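GH127 beta-L-arabinofuranoside (Geobacillus stearothermophilus, PDB 4QK0) probably hydrolyses beta-L-arabinofuranosidic linkages, acting as a family 127 glycoside hydrolase on L-arabinofuranose-containing saccharides. Local coordinates at residues I537-H540 / A545-G548; V550-G555 / L573-D578; Y37-L42 / H53-F58. All blocks are in the same frame, centred on the assembly; numbering follows the deposited sequence.

Contact 1 (I537-H540 / A545-G548); sequences IKAH and ANAG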
loop_
_atom_site.group_PDB
_atom_site.type_symbol
_atom_site.label_atom_id
_atom_site.label_comp_id
_atom_site.label_asym_id
_atom_site.label_seq_id
_atom_site.Cartn_x
_atom_site.Cartn_y
_atom_site.Cartn_z
ATOM N N ILE A 537 6.157 12.676 21.179
ATOM C CA ILE A 537 4.823 12.124 21.206
ATOM C C ILE A 537 4.847 10.637 20.812
ATOM O O ILE A 537 5.466 10.267 19.796
ATOM C CB ILE A 537 3.925 12.902 20.239
ATOM C CG1 ILE A 537 3.949 14.426 20.563
ATOM C CG2 ILE A 537 2.506 12.379 20.300
ATOM C CD1 ILE A 537 3.518 14.783 21.978
ATOM N N LYS A 538 4.144 9.816 21.579
ATOM C CA LYS A 538 3.953 8.421 21.284
ATOM C C LYS A 538 2.523 8.099 20.898
ATOM O O LYS A 538 1.587 8.668 21.448
ATOM C CB LYS A 538 4.300 7.585 22.504
ATOM C CG LYS A 538 5.749 7.675 22.927
ATOM C CD LYS A 538 6.754 7.052 21.955
ATOM C CE LYS A 538 6.415 5.577 21.643
ATOM N NZ LYS A 538 7.317 4.901 20.687
ATOM N N ALA A 539 2.353 7.201 19.937
ATOM C CA ALA A 539 1.027 6.772 19.553
ATOM C C ALA A 539 0.612 5.557 20.341
ATOM O O ALA A 539 1.446 4.770 20.797
ATOM C CB ALA A 539 0.937 6.462 18.106
ATOM N N HIS A 540 -0.689 5.425 20.555
ATOM C CA HIS A 540 -1.243 4.293 21.280
ATOM C C HIS A 540 -0.611 3.016 20.661
ATOM O O HIS A 540 -0.407 2.951 19.424
ATOM C CB HIS A 540 -2.740 4.294 21.044
ATOM C CG HIS A 540 -3.481 3.334 21.870
ATOM N ND1 HIS A 540 -3.391 1.982 21.680
ATOM C CD2 HIS A 540 -4.390 3.521 22.855
ATOM C CE1 HIS A 540 -4.199 1.363 22.522
ATOM N NE2 HIS A 540 -4.830 2.278 23.236
ATOM N N ALA A 545 1.554 1.171 12.778
ATOM C CA ALA A 545 2.500 1.918 11.968
ATOM C C ALA A 545 3.519 2.650 12.799
ATOM O O ALA A 545 4.553 2.935 12.302
ATOM C CB ALA A 545 1.752 2.906 11.096
ATOM N N ASN A 546 3.238 2.932 14.074
ATOM C CA ASN A 546 4.119 3.766 14.887
ATOM C C ASN A 546 4.804 3.085 16.029
ATOM O O ASN A 546 5.450 3.726 16.855
ATOM C CB ASN A 546 3.382 5.015 15.306
ATOM C CG ASN A 546 2.903 5.822 14.107
ATOM O OD1 ASN A 546 3.612 5.908 13.074
ATOM N ND2 ASN A 546 1.726 6.416 14.208
ATOM N N ALA A 547 4.703 1.754 16.051
ATOM C CA ALA A 547 5.437 0.911 16.992
ATOM C C ALA A 547 6.905 1.239 16.846
ATOM O O ALA A 547 7.393 1.296 15.732
ATOM C CB ALA A 547 5.214 -0.544 16.650
ATOM N N GLY A 548 7.564 1.547 17.957
ATOM C CA GLY A 548 8.967 1.936 17.951
ATOM C C GLY A 548 9.303 3.312 17.392
ATOM O O GLY A 548 10.474 3.591 17.094
HETATM O O HOH W 1 6.371 1.940 20.341
HETATM O O HOH W 2 4.515 5.536 18.767
#
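Ala539 meets Asn546, and Lys538 reaches toward Gly548, at the loop end of a beta-hairpin whose strands, 534-539 and 549-554, are joined by a long loop in the C-terminal domain. The direct touch is small. The methyl of Ala539 touches two atoms of the asparagine, with Ala539 CB 4.0 Å from Asn546 CB and equally 4.0 Å from Asn546 ND2. In Asn546 the first torsion sets CG beside its own backbone N (chi1 -59°) and the second (chi2 -37°) turns ND2 to the methyl, while OD1 accepts a hydrogen bond from Asn327 ND2. Trp644 of strand 641-647 packs on both Ala539 and Asn546.

Lys538 takes a more winding course. Its chain bends twice, at chi2 (-68°) and again at chi3, before straightening at the last torsion, and the curl brings NZ round to the loop. Lys538 NZ comes to 4.2 Å from Gly548 C without bonding to that segment directly. This buried ammonium is instead gripped by three partners: a salt bridge to Glu647, the carbonyl of Lys549, and a water at 3.1 Å from Lys538 NZ. The nearby carboxylate probably compensates its charge.

Outside the hairpin, the backbone of Lys538 and Ala539 pairs antiparallel with a strand of the second subunit, carrying the sheet across the dimer interface. Within it, water joins strand to loop in two places. One molecule accepts from Ala539 N at 3.0 Å and donates to Asn546 O at 2.8 Å. The other, already held by the lysine, also accepts from Gly548 N, which stands 2.7 Å from the water oxygen.

Contact 2 (V550-G555 / L573-D578); sequences VALQRG and LFLPRD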
loop_
_atom_site.group_PDB
_atom_site.type_symbol
_atom_site.label_atom_id
_atom_site.label_comp_id
_atom_site.label_asym_id
_atom_site.label_seq_id
_atom_site.Cartn_x
_atom_site.Cartn_y
_atom_site.Cartn_z
ATOM N N VAL A 550 8.504 7.765 17.239
ATOM C CA VAL A 550 8.218 8.926 18.059
ATOM C C VAL A 550 8.108 10.132 17.138
ATOM O O VAL A 550 8.718 10.150 16.064
ATOM C CB VAL A 550 9.322 9.107 19.099
ATOM C CG1 VAL A 550 10.611 9.529 18.451
ATOM C CG2 VAL A 550 8.951 10.124 20.146
ATOM N N ALA A 551 7.249 11.085 17.510
ATOM C CA ALA A 551 7.050 12.312 16.742
ATOM C C ALA A 551 7.429 13.434 17.629
ATOM O O ALA A 551 7.215 13.405 18.847
ATOM C CB ALA A 551 5.614 12.463 16.275
ATOM N N LEU A 552 7.968 14.475 17.032
ATOM C CA LEU A 552 8.241 15.681 17.815
ATOM C C LEU A 552 7.136 16.732 17.665
ATOM O O LEU A 552 6.588 16.941 16.588
ATOM C CB LEU A 552 9.550 16.291 17.368
ATOM C CG LEU A 552 10.716 15.337 17.550
ATOM C CD1 LEU A 552 11.966 15.976 17.034
ATOM C CD2 LEU A 552 10.925 14.927 18.997
ATOM N N GLN A 553 6.786 17.352 18.787
ATOM C CA GLN A 553 5.777 18.388 18.814
ATOM C C GLN A 553 6.181 19.483 19.811
ATOM O O GLN A 553 6.672 19.216 20.903
ATOM C CB GLN A 553 4.414 17.818 19.191
ATOM C CG GLN A 553 3.298 18.845 19.089
ATOM C CD GLN A 553 1.888 18.314 19.282
ATOM O OE1 GLN A 553 1.595 17.171 18.960
ATOM N NE2 GLN A 553 0.982 19.200 19.702
ATOM N N ARG A 554 5.875 20.716 19.448
ATOM C CA ARG A 554 6.074 21.867 20.370
ATOM C C ARG A 554 4.887 22.823 20.304
ATOM O O ARG A 554 4.551 23.318 19.224
ATOM C CB ARG A 554 7.337 22.592 19.949
ATOM C CG ARG A 554 7.651 23.825 20.757
ATOM C CD ARG A 554 8.998 24.441 20.377
ATOM N NE ARG A 554 9.244 25.556 21.299
ATOM C CZ ARG A 554 8.763 26.788 21.154
ATOM N NH1 ARG A 554 8.038 27.137 20.120
ATOM N NH2 ARG A 554 9.006 27.681 22.068
ATOM N N GLY A 555 4.243 23.094 21.438
ATOM C CA GLY A 555 2.989 23.860 21.376
ATOM C C GLY A 555 2.037 23.033 20.542
ATOM O O GLY A 555 2.047 21.799 20.629
ATOM N N LEU A 573 17.380 6.840 10.674
ATOM C CA LEU A 573 17.655 7.865 11.691
ATOM C C LEU A 573 16.931 7.413 12.911
ATOM O O LEU A 573 15.746 7.090 12.847
ATOM C CB LEU A 573 17.082 9.224 11.329
ATOM C CG LEU A 573 17.994 10.334 10.815
ATOM C CD1 LEU A 573 17.161 11.586 10.600
ATOM C CD2 LEU A 573 19.104 10.668 11.763
ATOM N N PHE A 574 17.653 7.370 14.011
ATOM C CA PHE A 574 17.175 6.842 15.255
ATOM C C PHE A 574 17.380 7.923 16.303
ATOM O O PHE A 574 18.473 8.485 16.446
ATOM C CB PHE A 574 17.893 5.521 15.610
ATOM C CG PHE A 574 17.673 4.436 14.589
ATOM C CD1 PHE A 574 18.419 4.394 13.416
ATOM C CD2 PHE A 574 16.686 3.492 14.776
ATOM C CE1 PHE A 574 18.195 3.419 12.461
ATOM C CE2 PHE A 574 16.448 2.524 13.840
ATOM C CZ PHE A 574 17.212 2.483 12.666
ATOM N N LEU A 575 16.309 8.228 17.024
ATOM C CA LEU A 575 16.357 9.260 18.022
ATOM C C LEU A 575 16.458 8.575 19.333
ATOM O O LEU A 575 15.511 7.938 19.756
ATOM C CB LEU A 575 15.092 10.136 17.917
ATOM C CG LEU A 575 15.053 11.311 18.888
ATOM C CD1 LEU A 575 16.196 12.292 18.627
ATOM C CD2 LEU A 575 13.747 12.096 18.791
ATOM N N PRO A 576 17.593 8.683 20.013
ATOM C CA PRO A 576 17.639 8.113 21.370
ATOM C C PRO A 576 16.745 8.856 22.347
ATOM O O PRO A 576 16.533 10.065 22.204
ATOM C CB PRO A 576 19.083 8.317 21.811
ATOM C CG PRO A 576 19.805 8.812 20.635
ATOM C CD PRO A 576 18.822 9.402 19.681
ATOM N N ARG A 577 16.178 8.122 23.303
ATOM C CA ARG A 577 15.253 8.690 24.341
ATOM C C ARG A 577 15.881 9.846 25.121
ATOM O O ARG A 577 15.197 10.781 25.494
ATOM C CB ARG A 577 14.721 7.602 25.354
ATOM C CG ARG A 577 15.755 6.966 26.300
ATOM C CD ARG A 577 16.754 6.111 25.517
ATOM N NE ARG A 577 18.076 6.698 25.210
ATOM C CZ ARG A 577 18.943 6.119 24.365
ATOM N NH1 ARG A 577 18.625 4.978 23.735
ATOM N NH2 ARG A 577 20.128 6.660 24.147
ATOM N N ASP A 578 17.180 9.762 25.348
ATOM C CA ASP A 578 17.862 10.711 26.200
ATOM C C ASP A 578 18.397 11.907 25.486
ATOM O O ASP A 578 18.940 12.779 26.141
ATOM C CB ASP A 578 19.078 10.048 26.850
ATOM C CG ASP A 578 20.150 9.611 25.811
ATOM O OD1 ASP A 578 20.377 10.317 24.789
ATOM O OD2 ASP A 578 20.772 8.547 26.021
#
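The flat groups stand apart from the meeting of Leu575 with Val550 and Leu552 and do not carry it. Pro576 CB lies over one face of the Arg577 guanidinium, offset toward the rim, while Asp578 CB stands at its edge. Arg577 NH2 bonds Asp578 OD2 at 2.7 Å within the guanidinium plane but above the carboxylate plane; this salt bridge is surface-exposed and poorly ordered. On the other segment, the rotation of the Gln553 amide is fixed by a nearly straight, in-plane bond from Gln553 NE2 to Gly555 O (3.0 Å, 171°).

The contact itself is aliphatic and buried. A single methyl, Leu575 CD2, touches Leu552 CD2 at 4.0 Å and Val550 CG1 at 4.1 Å. Leu575 has CG anti to its backbone N (chi1 -177°), which extends the side chain toward strand 549-554, where it crosses Val550 at about a right angle. Leu552 leans in with one branch and also packs on Tyr559.

Strand 641-647 pairs antiparallel with 549-554 and parallel with 574-586, and its Val645 bonds Val550 through the backbone and packs against Leu575. The arrangement is that of side chains meeting across an intervening strand of a mixed beta-sheet.

Contact 3 (Y37-L42 / H53-F58); sequences YQWEAL and HAIENF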
loop_
_atom_site.group_PDB
_atom_site.type_symbol
_atom_site.label_atom_id
_atom_site.label_comp_id
_atom_site.label_asym_id
_atom_site.label_seq_id
_atom_site.Cartn_x
_atom_site.Cartn_y
_atom_site.Cartn_z
ATOM N N TYR A 37 -5.712 34.100 -8.830
ATOM C CA TYR A 37 -5.329 33.014 -9.749
ATOM C C TYR A 37 -6.537 32.137 -10.066
ATOM O O TYR A 37 -6.778 31.781 -11.230
ATOM C CB TYR A 37 -4.177 32.168 -9.168
ATOM C CG TYR A 37 -3.676 31.100 -10.116
ATOM C CD1 TYR A 37 -4.285 29.863 -10.176
ATOM C CD2 TYR A 37 -2.638 31.361 -11.004
ATOM C CE1 TYR A 37 -3.865 28.892 -11.076
ATOM C CE2 TYR A 37 -2.199 30.390 -11.903
ATOM C CZ TYR A 37 -2.811 29.157 -11.920
ATOM O OH TYR A 37 -2.379 28.202 -12.795
ATOM N N GLN A 38 -7.296 31.782 -9.029
ATOM C CA GLN A 38 -8.471 30.953 -9.265
ATOM C C GLN A 38 -9.493 31.650 -10.118
ATOM O O GLN A 38 -10.169 31.009 -10.933
ATOM C CB GLN A 38 -9.131 30.522 -7.972
ATOM C CG GLN A 38 -8.396 29.435 -7.188
ATOM C CD GLN A 38 -8.043 28.153 -7.978
ATOM O OE1 GLN A 38 -8.927 27.354 -8.282
ATOM N NE2 GLN A 38 -6.727 27.925 -8.263
ATOM N N TRP A 39 -9.644 32.969 -9.940
ATOM C CA TRP A 39 -10.564 33.718 -10.811
ATOM C C TRP A 39 -10.188 33.545 -12.291
ATOM O O TRP A 39 -11.046 33.350 -13.161
ATOM C CB TRP A 39 -10.616 35.203 -10.386
ATOM C CG TRP A 39 -11.509 36.033 -11.223
ATOM C CD1 TRP A 39 -11.137 37.095 -11.985
ATOM C CD2 TRP A 39 -12.928 35.851 -11.449
ATOM N NE1 TRP A 39 -12.217 37.572 -12.680
ATOM C CE2 TRP A 39 -13.330 36.841 -12.377
ATOM C CE3 TRP A 39 -13.882 34.966 -10.954
ATOM C CZ2 TRP A 39 -14.646 37.004 -12.786
ATOM C CZ3 TRP A 39 -15.222 35.096 -11.397
ATOM C CH2 TRP A 39 -15.588 36.105 -12.304
ATOM N N GLU A 40 -8.885 33.576 -12.581
ATOM C CA GLU A 40 -8.410 33.422 -13.957
ATOM C C GLU A 40 -8.725 32.044 -14.441
ATOM O O GLU A 40 -9.172 31.888 -15.583
ATOM C CB GLU A 40 -6.908 33.692 -14.055
ATOM C CG GLU A 40 -6.532 35.136 -13.712
ATOM C CD GLU A 40 -7.251 36.134 -14.598
ATOM O OE1 GLU A 40 -7.064 36.085 -15.835
ATOM O OE2 GLU A 40 -8.023 36.968 -14.076
ATOM N N ALA A 41 -8.489 31.035 -13.586
ATOM C CA ALA A 41 -8.747 29.652 -13.983
ATOM C C ALA A 41 -10.221 29.428 -14.272
ATOM O O ALA A 41 -10.575 28.757 -15.274
ATOM C CB ALA A 41 -8.279 28.690 -12.904
ATOM N N LEU A 42 -11.086 29.982 -13.399
ATOM C CA LEU A 42 -12.513 29.783 -13.568
ATOM C C LEU A 42 -12.982 30.396 -14.882
ATOM O O LEU A 42 -14.011 29.988 -15.446
ATOM C CB LEU A 42 -13.292 30.367 -12.393
ATOM C CG LEU A 42 -13.085 29.692 -11.032
ATOM C CD1 LEU A 42 -13.622 30.577 -9.930
ATOM C CD2 LEU A 42 -13.719 28.301 -10.968
ATOM N N HIS A 53 -14.127 26.111 -17.737
ATOM C CA HIS A 53 -15.457 26.472 -18.231
ATOM C C HIS A 53 -16.489 26.734 -17.104
ATOM O O HIS A 53 -17.701 26.690 -17.341
ATOM C CB HIS A 53 -16.013 25.380 -19.185
ATOM C CG HIS A 53 -15.587 25.534 -20.613
ATOM N ND1 HIS A 53 -16.408 26.075 -21.577
ATOM C CD2 HIS A 53 -14.437 25.201 -21.244
ATOM C CE1 HIS A 53 -15.776 26.096 -22.735
ATOM N NE2 HIS A 53 -14.581 25.563 -22.561
ATOM N N ALA A 54 -16.050 26.997 -15.901
ATOM C CA ALA A 54 -17.014 27.008 -14.794
ATOM C C ALA A 54 -17.988 28.189 -14.942
ATOM O O ALA A 54 -19.186 28.048 -14.678
ATOM C CB ALA A 54 -16.311 27.042 -13.434
ATOM N N ILE A 55 -17.456 29.335 -15.337
ATOM C CA ILE A 55 -18.268 30.547 -15.518
ATOM C C ILE A 55 -19.041 30.425 -16.840
ATOM O O ILE A 55 -20.238 30.726 -16.913
ATOM C CB ILE A 55 -17.401 31.798 -15.527
ATOM C CG1 ILE A 55 -16.660 31.984 -14.200
ATOM C CG2 ILE A 55 -18.218 33.049 -15.856
ATOM C CD1 ILE A 55 -17.554 32.258 -13.019
ATOM N N GLU A 56 -18.345 29.943 -17.860
ATOM C CA GLU A 56 -18.915 29.765 -19.163
ATOM C C GLU A 56 -20.175 28.918 -19.095
ATOM O O GLU A 56 -21.183 29.206 -19.751
ATOM C CB GLU A 56 -17.849 29.174 -20.126
ATOM C CG GLU A 56 -18.230 29.156 -21.593
ATOM C CD GLU A 56 -18.627 30.524 -22.131
ATOM O OE1 GLU A 56 -18.319 31.574 -21.490
ATOM O OE2 GLU A 56 -19.273 30.540 -23.204
ATOM N N ASN A 57 -20.138 27.836 -18.335
ATOM C CA ASN A 57 -21.324 26.986 -18.203
ATOM C C ASN A 57 -22.561 27.831 -17.738
ATOM O O ASN A 57 -23.649 27.537 -18.121
ATOM C CB ASN A 57 -21.091 25.847 -17.215
ATOM C CG ASN A 57 -20.165 24.741 -17.756
ATOM O OD1 ASN A 57 -20.031 24.534 -18.953
ATOM N ND2 ASN A 57 -19.579 23.991 -16.832
ATOM N N PHE A 58 -22.373 28.801 -16.853
ATOM C CA PHE A 58 -23.504 29.630 -16.380
ATOM C C PHE A 58 -23.945 30.611 -17.450
ATOM O O PHE A 58 -25.135 30.859 -17.617
ATOM C CB PHE A 58 -23.156 30.419 -15.128
ATOM C CG PHE A 58 -23.121 29.590 -13.890
ATOM C CD1 PHE A 58 -24.295 29.167 -13.283
ATOM C CD2 PHE A 58 -21.906 29.223 -13.331
ATOM C CE1 PHE A 58 -24.265 28.377 -12.147
ATOM C CE2 PHE A 58 -21.868 28.455 -12.192
ATOM C CZ PHE A 58 -23.035 28.010 -11.609
HETATM O O HOH W 3 -15.304 29.839 -17.758
#
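Leu42, at the C-terminal end of helix 22-42, packs on Ala54 and Ile55 of helix 54-61, an apolar helix-to-helix contact in the catalytic domain, whose clan is consistent with an (alpha/alpha)6 barrel. The two short axes approach to 10.2 Å at an angle of 50°, and the touching residues gather where one helix ends and the other sets off.

Leu42 works at two levels. Its tip meets the alanine methyl, Leu42 CD2 to Ala54 CB at 3.8 Å, while its root lies against isoleucine, Leu42 CB to Ile55 CG1 at 4.2 Å. Ile55 CG1 also rests 3.5 Å from Leu42 O. From one turn earlier Trp39 reaches forward: its first torsion fully extended (chi1 179°), the indole swings out along the helix, and Trp39 CZ3 comes obliquely to 4.0 Å from Ile55 CD1, the two side chains crossing at about a right angle.

A water supplies the polar link. It donates to Leu42 O at 2.7 Å and accepts from Glu56 N, 3.0 Å from the water oxygen, so that a carbonyl at one helix end and an amide of the next helix share one molecule.

Helix 76-92 lines the joint, its Trp82 stacking on Trp39 and touching Leu42 while Val79 meets Ala54; helix 96-112 adds Leu101 and Val105 against Trp39.

Contacts 1 and 2 belong to one sheet of the C-terminal domain: strands 534-539 and 549-554 are neighbours in it, and a probable hydrogen bond from Ile537 N to Ala551 O joins the two sites directly, with centres about 11 Å apart. Contact 3 lies on the opposite side of the chain's centre, in the helical catalytic domain, its centre about 45 and 46 Å from those of contacts 1 and 2. All three are buried where they touch, though segment 573-578 runs out into an exposed, poorly ordered salt bridge. Their chemistry differs: contact 1 is largely polar and water-mediated beside the subunit interface, contact 2 purely aliphatic, contact 3 apolar with one bridging water.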